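Local atomic coordinates of SAP-like pentraxin (Limulus polyphemus, PDB entry 3FLP), a protein that binds two calcium ions per subunit and probably acts as a sugar-binding lectin, assembled as doubly stacked rings of seven subunits. Residues 40-45 and 92-97; 74-79 and 88-93; 166-171 and 192-197. All blocks are in the same frame, centred on the assembly; numbering follows the deposited sequence.

Contact 1: 40-45 and 92-97; sequences IKPFHR and IEIELG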
# COMPACT_ATOMS: atom_id res chain seq x y z
N ILE A 40 18.20 -32.89 15.61
CA ILE A 40 19.43 -33.64 15.83
C ILE A 40 19.92 -34.40 14.60
O ILE A 40 19.13 -34.84 13.75
CB ILE A 40 19.29 -34.68 16.98
CG1 ILE A 40 18.10 -35.61 16.70
CG2 ILE A 40 19.13 -33.98 18.32
CD1 ILE A 40 17.97 -36.76 17.69
N LYS A 41 21.24 -34.52 14.52
CA LYS A 41 21.92 -35.25 13.46
C LYS A 41 22.82 -36.21 14.23
O LYS A 41 23.89 -35.84 14.69
CB LYS A 41 22.77 -34.31 12.61
CG LYS A 41 23.62 -35.04 11.57
CD LYS A 41 24.64 -34.13 10.92
CE LYS A 41 23.97 -33.03 10.12
NZ LYS A 41 24.98 -32.24 9.36
N PRO A 42 22.37 -37.47 14.41
CA PRO A 42 23.16 -38.46 15.15
C PRO A 42 24.38 -39.00 14.41
O PRO A 42 24.35 -39.19 13.19
CB PRO A 42 22.13 -39.53 15.46
CG PRO A 42 21.27 -39.52 14.23
CD PRO A 42 21.10 -38.04 13.93
N PHE A 43 25.46 -39.24 15.17
CA PHE A 43 26.69 -39.78 14.60
C PHE A 43 26.85 -41.27 14.86
O PHE A 43 27.71 -41.91 14.25
CB PHE A 43 27.92 -39.04 15.15
CG PHE A 43 28.11 -37.65 14.60
CD1 PHE A 43 27.43 -37.23 13.45
CD2 PHE A 43 29.01 -36.77 15.20
CE1 PHE A 43 27.65 -35.95 12.91
CE2 PHE A 43 29.23 -35.50 14.67
CZ PHE A 43 28.55 -35.09 13.53
N HIS A 44 26.05 -41.84 15.77
CA HIS A 44 26.15 -43.27 16.05
C HIS A 44 24.83 -43.95 16.39
O HIS A 44 23.89 -43.31 16.87
CB HIS A 44 27.20 -43.55 17.15
CG HIS A 44 26.97 -42.80 18.43
ND1 HIS A 44 25.91 -43.07 19.28
CD2 HIS A 44 27.68 -41.81 19.02
CE1 HIS A 44 25.99 -42.29 20.34
NE2 HIS A 44 27.05 -41.51 20.21
N ARG A 45 24.77 -45.25 16.14
CA ARG A 45 23.58 -46.04 16.39
C ARG A 45 23.35 -46.40 17.85
O ARG A 45 22.21 -46.50 18.29
CB ARG A 45 23.61 -47.33 15.57
CG ARG A 45 23.36 -47.13 14.08
CD ARG A 45 23.09 -48.47 13.41
NE ARG A 45 22.38 -48.29 12.15
CZ ARG A 45 21.83 -49.28 11.44
NH1 ARG A 45 21.91 -50.53 11.87
NH2 ARG A 45 21.18 -49.01 10.32
N ILE A 92 10.55 -44.81 11.12
CA ILE A 92 11.41 -44.04 10.24
C ILE A 92 12.82 -44.60 10.27
O ILE A 92 13.36 -44.88 11.34
CB ILE A 92 11.43 -42.53 10.62
CG1 ILE A 92 12.27 -41.75 9.60
CG2 ILE A 92 11.99 -42.34 12.01
CD1 ILE A 92 12.21 -40.24 9.79
N GLU A 93 13.40 -44.80 9.09
CA GLU A 93 14.75 -45.32 9.02
C GLU A 93 15.75 -44.19 9.22
O GLU A 93 15.68 -43.17 8.55
CB GLU A 93 15.00 -46.01 7.67
CG GLU A 93 16.41 -46.55 7.54
CD GLU A 93 16.52 -47.68 6.54
OE1 GLU A 93 16.01 -47.53 5.41
OE2 GLU A 93 17.11 -48.72 6.89
N ILE A 94 16.67 -44.38 10.15
CA ILE A 94 17.66 -43.37 10.46
C ILE A 94 18.95 -43.54 9.67
O ILE A 94 19.53 -44.62 9.61
CB ILE A 94 18.03 -43.37 11.97
CG1 ILE A 94 16.83 -42.94 12.82
CG2 ILE A 94 19.23 -42.44 12.22
CD1 ILE A 94 16.39 -41.49 12.58
N GLU A 95 19.40 -42.45 9.05
CA GLU A 95 20.65 -42.45 8.32
C GLU A 95 21.55 -41.54 9.15
O GLU A 95 21.30 -40.34 9.25
CB GLU A 95 20.48 -41.86 6.92
CG GLU A 95 19.64 -42.72 5.98
CD GLU A 95 20.11 -44.16 5.94
OE1 GLU A 95 21.34 -44.40 5.82
OE2 GLU A 95 19.24 -45.06 6.02
N LEU A 96 22.59 -42.12 9.75
CA LEU A 96 23.51 -41.33 10.56
C LEU A 96 24.05 -40.20 9.69
O LEU A 96 24.37 -40.41 8.51
CB LEU A 96 24.67 -42.19 11.07
CG LEU A 96 24.29 -43.36 12.00
CD1 LEU A 96 25.54 -44.14 12.39
CD2 LEU A 96 23.58 -42.83 13.24
N GLY A 97 24.12 -39.00 10.25
CA GLY A 97 24.60 -37.87 9.49
C GLY A 97 23.49 -37.02 8.89
O GLY A 97 23.76 -35.95 8.34
O HOH W 1 23.75 -33.46 6.70
O HOH W 2 21.79 -46.10 10.61

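Contact 2: 74-79 and 88-93; sequences LNLGLQ and ISCPIE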
# COMPACT_ATOMS: atom_id res chain seq x y z
N LEU A 74 14.35 -45.96 14.33
CA LEU A 74 14.65 -45.05 15.43
C LEU A 74 13.89 -45.44 16.69
O LEU A 74 12.70 -45.72 16.65
CB LEU A 74 14.27 -43.62 15.06
CG LEU A 74 14.43 -42.58 16.18
CD1 LEU A 74 15.90 -42.45 16.57
CD2 LEU A 74 13.87 -41.25 15.73
N ASN A 75 14.59 -45.45 17.82
CA ASN A 75 13.99 -45.75 19.10
C ASN A 75 14.25 -44.57 20.04
O ASN A 75 15.40 -44.18 20.26
CB ASN A 75 14.56 -47.04 19.68
CG ASN A 75 13.62 -48.21 19.53
OD1 ASN A 75 13.18 -48.54 18.42
ND2 ASN A 75 13.30 -48.86 20.65
N LEU A 76 13.19 -44.00 20.59
CA LEU A 76 13.32 -42.86 21.49
C LEU A 76 12.98 -43.28 22.90
O LEU A 76 11.93 -43.88 23.15
CB LEU A 76 12.42 -41.71 21.03
CG LEU A 76 12.72 -41.16 19.63
CD1 LEU A 76 11.64 -40.17 19.22
CD2 LEU A 76 14.11 -40.50 19.63
N GLY A 77 13.88 -42.97 23.83
CA GLY A 77 13.66 -43.34 25.21
C GLY A 77 13.51 -42.18 26.17
O GLY A 77 13.96 -41.06 25.91
N LEU A 78 12.86 -42.47 27.29
CA LEU A 78 12.63 -41.50 28.33
C LEU A 78 12.77 -42.17 29.69
O LEU A 78 12.35 -43.32 29.88
CB LEU A 78 11.23 -40.90 28.21
CG LEU A 78 10.84 -39.90 29.31
CD1 LEU A 78 11.77 -38.69 29.26
CD2 LEU A 78 9.39 -39.47 29.14
N GLN A 79 13.36 -41.46 30.64
CA GLN A 79 13.50 -41.96 31.99
C GLN A 79 13.10 -40.81 32.90
O GLN A 79 13.56 -39.69 32.72
CB GLN A 79 14.95 -42.41 32.25
CG GLN A 79 15.24 -42.65 33.73
CD GLN A 79 16.59 -43.31 34.00
OE1 GLN A 79 17.10 -43.25 35.12
NE2 GLN A 79 17.18 -43.93 32.99
N ILE A 88 10.05 -46.12 22.78
CA ILE A 88 8.96 -46.14 21.81
C ILE A 88 9.64 -46.07 20.45
O ILE A 88 10.44 -45.17 20.18
CB ILE A 88 8.02 -44.93 21.97
CG1 ILE A 88 7.28 -45.02 23.31
CG2 ILE A 88 7.04 -44.89 20.80
CD1 ILE A 88 6.33 -43.87 23.57
N SER A 89 9.33 -47.04 19.59
CA SER A 89 9.95 -47.05 18.28
C SER A 89 9.20 -46.17 17.29
O SER A 89 7.97 -46.02 17.37
CB SER A 89 10.09 -48.49 17.74
OG SER A 89 8.83 -49.12 17.62
N CYS A 90 9.96 -45.55 16.39
CA CYS A 90 9.41 -44.66 15.39
C CYS A 90 9.53 -45.30 14.00
O CYS A 90 10.58 -45.84 13.66
CB CYS A 90 10.15 -43.32 15.40
SG CYS A 90 9.86 -42.23 16.84
N PRO A 91 8.46 -45.23 13.19
CA PRO A 91 8.46 -45.81 11.85
C PRO A 91 9.26 -44.98 10.85
O PRO A 91 8.72 -44.49 9.86
CB PRO A 91 6.97 -45.83 11.50
CG PRO A 91 6.51 -44.53 12.10
CD PRO A 91 7.20 -44.52 13.47
N ILE A 92 10.55 -44.81 11.12
CA ILE A 92 11.41 -44.04 10.24
C ILE A 92 12.82 -44.60 10.27
O ILE A 92 13.36 -44.88 11.34
CB ILE A 92 11.43 -42.53 10.62
CG1 ILE A 92 12.27 -41.75 9.60
CG2 ILE A 92 11.99 -42.34 12.01
CD1 ILE A 92 12.21 -40.24 9.79
N GLU A 93 13.40 -44.80 9.09
CA GLU A 93 14.75 -45.32 9.02
C GLU A 93 15.75 -44.19 9.22
O GLU A 93 15.68 -43.17 8.55
CB GLU A 93 15.00 -46.01 7.67
CG GLU A 93 16.41 -46.55 7.54
CD GLU A 93 16.52 -47.68 6.54
OE1 GLU A 93 16.01 -47.53 5.41
OE2 GLU A 93 17.11 -48.72 6.89

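Contact 3: 166-171 and 192-197; sequences LQVWDE and NVISWM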
# COMPACT_ATOMS: atom_id res chain seq x y z
N LEU A 166 16.78 -26.26 20.24
CA LEU A 166 16.28 -26.92 21.45
C LEU A 166 15.22 -26.03 22.09
O LEU A 166 15.50 -24.89 22.46
CB LEU A 166 17.41 -27.17 22.45
CG LEU A 166 16.99 -27.61 23.86
CD1 LEU A 166 16.39 -29.03 23.82
CD2 LEU A 166 18.21 -27.56 24.78
N GLN A 167 14.01 -26.55 22.22
CA GLN A 167 12.91 -25.80 22.81
C GLN A 167 12.24 -26.67 23.88
O GLN A 167 11.85 -27.81 23.62
CB GLN A 167 11.89 -25.43 21.73
CG GLN A 167 12.48 -24.75 20.49
CD GLN A 167 13.11 -23.39 20.79
OE1 GLN A 167 12.87 -22.79 21.84
NE2 GLN A 167 13.90 -22.90 19.85
N VAL A 168 12.09 -26.11 25.08
CA VAL A 168 11.49 -26.82 26.21
C VAL A 168 10.34 -26.04 26.85
O VAL A 168 10.48 -24.86 27.16
CB VAL A 168 12.56 -27.09 27.31
CG1 VAL A 168 11.95 -27.88 28.47
CG2 VAL A 168 13.76 -27.85 26.70
N TRP A 169 9.20 -26.72 27.03
CA TRP A 169 8.00 -26.15 27.64
C TRP A 169 7.66 -26.96 28.90
O TRP A 169 7.95 -28.16 28.95
CB TRP A 169 6.80 -26.28 26.69
CG TRP A 169 6.82 -25.40 25.48
CD1 TRP A 169 6.26 -24.16 25.35
CD2 TRP A 169 7.38 -25.72 24.20
NE1 TRP A 169 6.43 -23.69 24.07
CE2 TRP A 169 7.11 -24.63 23.34
CE3 TRP A 169 8.08 -26.82 23.69
CZ2 TRP A 169 7.51 -24.62 22.00
CZ3 TRP A 169 8.48 -26.81 22.36
CH2 TRP A 169 8.20 -25.71 21.53
N ASP A 170 7.05 -26.32 29.89
CA ASP A 170 6.68 -27.05 31.10
C ASP A 170 5.21 -27.49 30.99
O ASP A 170 4.45 -27.46 31.96
CB ASP A 170 6.93 -26.19 32.34
CG ASP A 170 6.07 -24.94 32.38
OD1 ASP A 170 5.56 -24.51 31.34
OD2 ASP A 170 5.92 -24.37 33.49
N GLU A 171 4.83 -27.88 29.78
CA GLU A 171 3.48 -28.35 29.48
C GLU A 171 3.62 -29.56 28.58
O GLU A 171 4.69 -29.80 28.02
CB GLU A 171 2.66 -27.27 28.77
CG GLU A 171 2.33 -26.05 29.65
CD GLU A 171 1.05 -25.36 29.23
OE1 GLU A 171 0.07 -26.06 28.91
OE2 GLU A 171 1.00 -24.11 29.24
N ASN A 192 9.05 -22.04 26.72
CA ASN A 192 8.97 -21.08 27.82
C ASN A 192 9.95 -21.41 28.95
O ASN A 192 10.25 -20.56 29.78
CB ASN A 192 7.53 -21.00 28.37
CG ASN A 192 7.12 -22.24 29.16
OD1 ASN A 192 7.28 -23.38 28.69
ND2 ASN A 192 6.58 -22.04 30.34
N VAL A 193 10.43 -22.65 28.99
CA VAL A 193 11.39 -23.06 30.01
C VAL A 193 12.79 -22.82 29.45
O VAL A 193 13.61 -22.14 30.06
CB VAL A 193 11.20 -24.55 30.36
CG1 VAL A 193 12.24 -24.99 31.38
CG2 VAL A 193 9.80 -24.78 30.91
N ILE A 194 13.05 -23.37 28.27
CA ILE A 194 14.32 -23.18 27.59
C ILE A 194 14.05 -22.81 26.14
O ILE A 194 13.31 -23.50 25.44
CB ILE A 194 15.20 -24.47 27.58
CG1 ILE A 194 15.76 -24.74 28.98
CG2 ILE A 194 16.35 -24.31 26.59
CD1 ILE A 194 16.64 -25.98 29.04
N SER A 195 14.61 -21.69 25.71
CA SER A 195 14.47 -21.23 24.34
C SER A 195 15.89 -21.20 23.78
O SER A 195 16.75 -20.51 24.31
CB SER A 195 13.85 -19.83 24.28
OG SER A 195 13.79 -19.37 22.94
N TRP A 196 16.13 -21.98 22.73
CA TRP A 196 17.45 -22.08 22.12
C TRP A 196 18.16 -20.74 21.91
O TRP A 196 17.63 -19.84 21.27
CB TRP A 196 17.36 -22.82 20.79
CG TRP A 196 18.70 -23.23 20.22
CD1 TRP A 196 19.14 -23.04 18.94
CD2 TRP A 196 19.72 -23.97 20.89
NE1 TRP A 196 20.37 -23.63 18.77
CE2 TRP A 196 20.75 -24.21 19.95
CE3 TRP A 196 19.87 -24.47 22.19
CZ2 TRP A 196 21.91 -24.93 20.27
CZ3 TRP A 196 21.02 -25.18 22.51
CH2 TRP A 196 22.02 -25.41 21.55
N MET A 197 19.36 -20.63 22.46
CA MET A 197 20.18 -19.44 22.35
C MET A 197 19.64 -18.21 23.09
O MET A 197 20.17 -17.11 22.94
CB MET A 197 20.43 -19.11 20.88
CG MET A 197 21.09 -20.23 20.07
SD MET A 197 22.65 -20.84 20.80
CE MET A 197 23.79 -19.44 20.46
O HOH W 3 15.02 -19.90 20.41

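Contact 1: 40-45 and 92-97
Leu96 drives its side chain into the bend of residues 42-45, its two methyls spread over the backbone of Phe43 and His44. CD1 lies 3.6 Å from Phe43 O, and CD2 lies 3.6 Å from His44 C. CG anti to its own carbonyl carbon (chi1 -62°) starts the side chain on this course. Just beyond, Gly97 N donates to Pro42 O at 3.0 Å, nearly along the C=O axis. Lys41 lays its methylenes alongside Gly97, CD 3.3 Å from Gly97 O; its NZ shares a water with that oxygen and forms salt bridges to Glu162 and to Glu171 of a neighbouring subunit. The Pro42 ring fills in beside Leu96, its CG 4.1 Å from Ile94 CG2.

The exposed Arg45 side is looser. Its CG only brushes Leu96 CD1 at 4.1 Å, and a water there accepts from Arg45 NE and donates to Ile94 O; NH1 hydrogen-bonds Ser70 O.

Residues 40-42 end strand 33-42, whereas the segment 92-97 belongs to the loop leading into strand 100-107. Strand 60-68 covers the apolar side, Met66 packing on Pro42 and Val68 on Ile94.

Contact 2: 74-79 and 88-93
Leu76 and Cys90 meet on the inward face of a two-stranded ladder, where the leucine methyl CD1 rests 3.6 Å from Cys90 SG. Both side chains leave the backbone in the same sense, CG of Leu76 (chi1 -61°) and SG of Cys90 (chi1 -71°) each anti to its own carbonyl carbon. SG is the nearest cross-strand neighbour of both CD1 and CG of Leu76, and its disulfide to Cys122 fixes it in place. Leu74, on the same face, touches with its root: CB is 4.1 Å from Cys90 CB and 4.0 Å from Ile92 CG2, so it touches both Cys90 and the corner that follows. Ile88 also points to this side, paired with Leu76. Asn75 and Ser89 face the other way as a non-hydrogen-bonded pair, their CA atoms 4.3 Å apart.

The backbone holds this alternation in register. Leu76 and Ile88 exchange two bonds, Leu76 N to Ile88 O at 3.0 Å and Ile88 N to Leu76 O at 2.9 Å. Cys90 N then donates almost straight to Leu74 O, with an N-H...O angle of 169°. At the corner, Pro91 centres an inverse gamma turn, and Leu74 N reaches Ile92 O only weakly.

Val102, Met113 and Val115 of the facing sheet cover the apolar side formed by Leu76 and Ile88. The arrangement is that of an antiparallel beta hairpin at the edge of one sheet of a beta sandwich, the jelly-roll architecture that pentraxins share with legume lectins.

Contact 3: 166-171 and 192-197
Asp170 and Asn192 both hold CG between their backbone N and carbonyl carbon (chi1 64° and 71°), and these rotations bring carboxylate and amide together. Asn192 ND2 donates to Asp170 OD1 at 2.9 Å, meeting that oxygen from above the carboxylate plane. In return Asn192 OD1 accepts from Asp170 N at 3.2 Å, on a lone pair in the amide plane.

Further along, the side chains of Val168 and Ile194 run alongside each other, CB to CB 3.7 Å. A classic beta bulge sets Val193 and Ile194 together opposite Val168. Val168 O consequently takes two donors from the same face of its plane, Val193 N at 2.9 Å and Ile194 N at 3.2 Å, while Val168 N donates to Ile194 O. Leu166 CB meets the six-membered ring of Trp196 at CE3, 3.7 Å away.

Gln167 NE2, Ser195 OG and Trp196 O share a water. Trp169 NE1 reaches Leu217 O of a neighbouring subunit.

Polar and apolar work are thus divided: the valines, leucine and isoleucine pack on one side, while the likewise buried Gln167 and Ser195 on the other are satisfied by the shared water and by Asp165 and Glu198, respectively. The Asn192 amide, bonded to both backbone and side chain of Asp170, ties down the end where the strand pairing stops.

Contacts 1 and 2 adjoin: their centres are 12 Å apart, they share Ile92 and Glu93, and Ile94 CG1 packs 3.5 Å from Leu74 CB. Their second segments follow the chain as it leaves the edge hairpin 73-80/86-90 of the seven-stranded sheet, turns the corner at 91-92 and crosses toward strand 100-107 of the other sheet, while contact 1 draws in strand 33-42 from earlier in the chain. Contact 3 comes later in sequence, across the chain's centre, its centre about 23 Å from that of contact 1 and about 21 Å from that of contact 2. Neighbouring strands 33-42 and 161-169 link contacts 1 and 3, which also meet between subunits, consistent with a part in assembly.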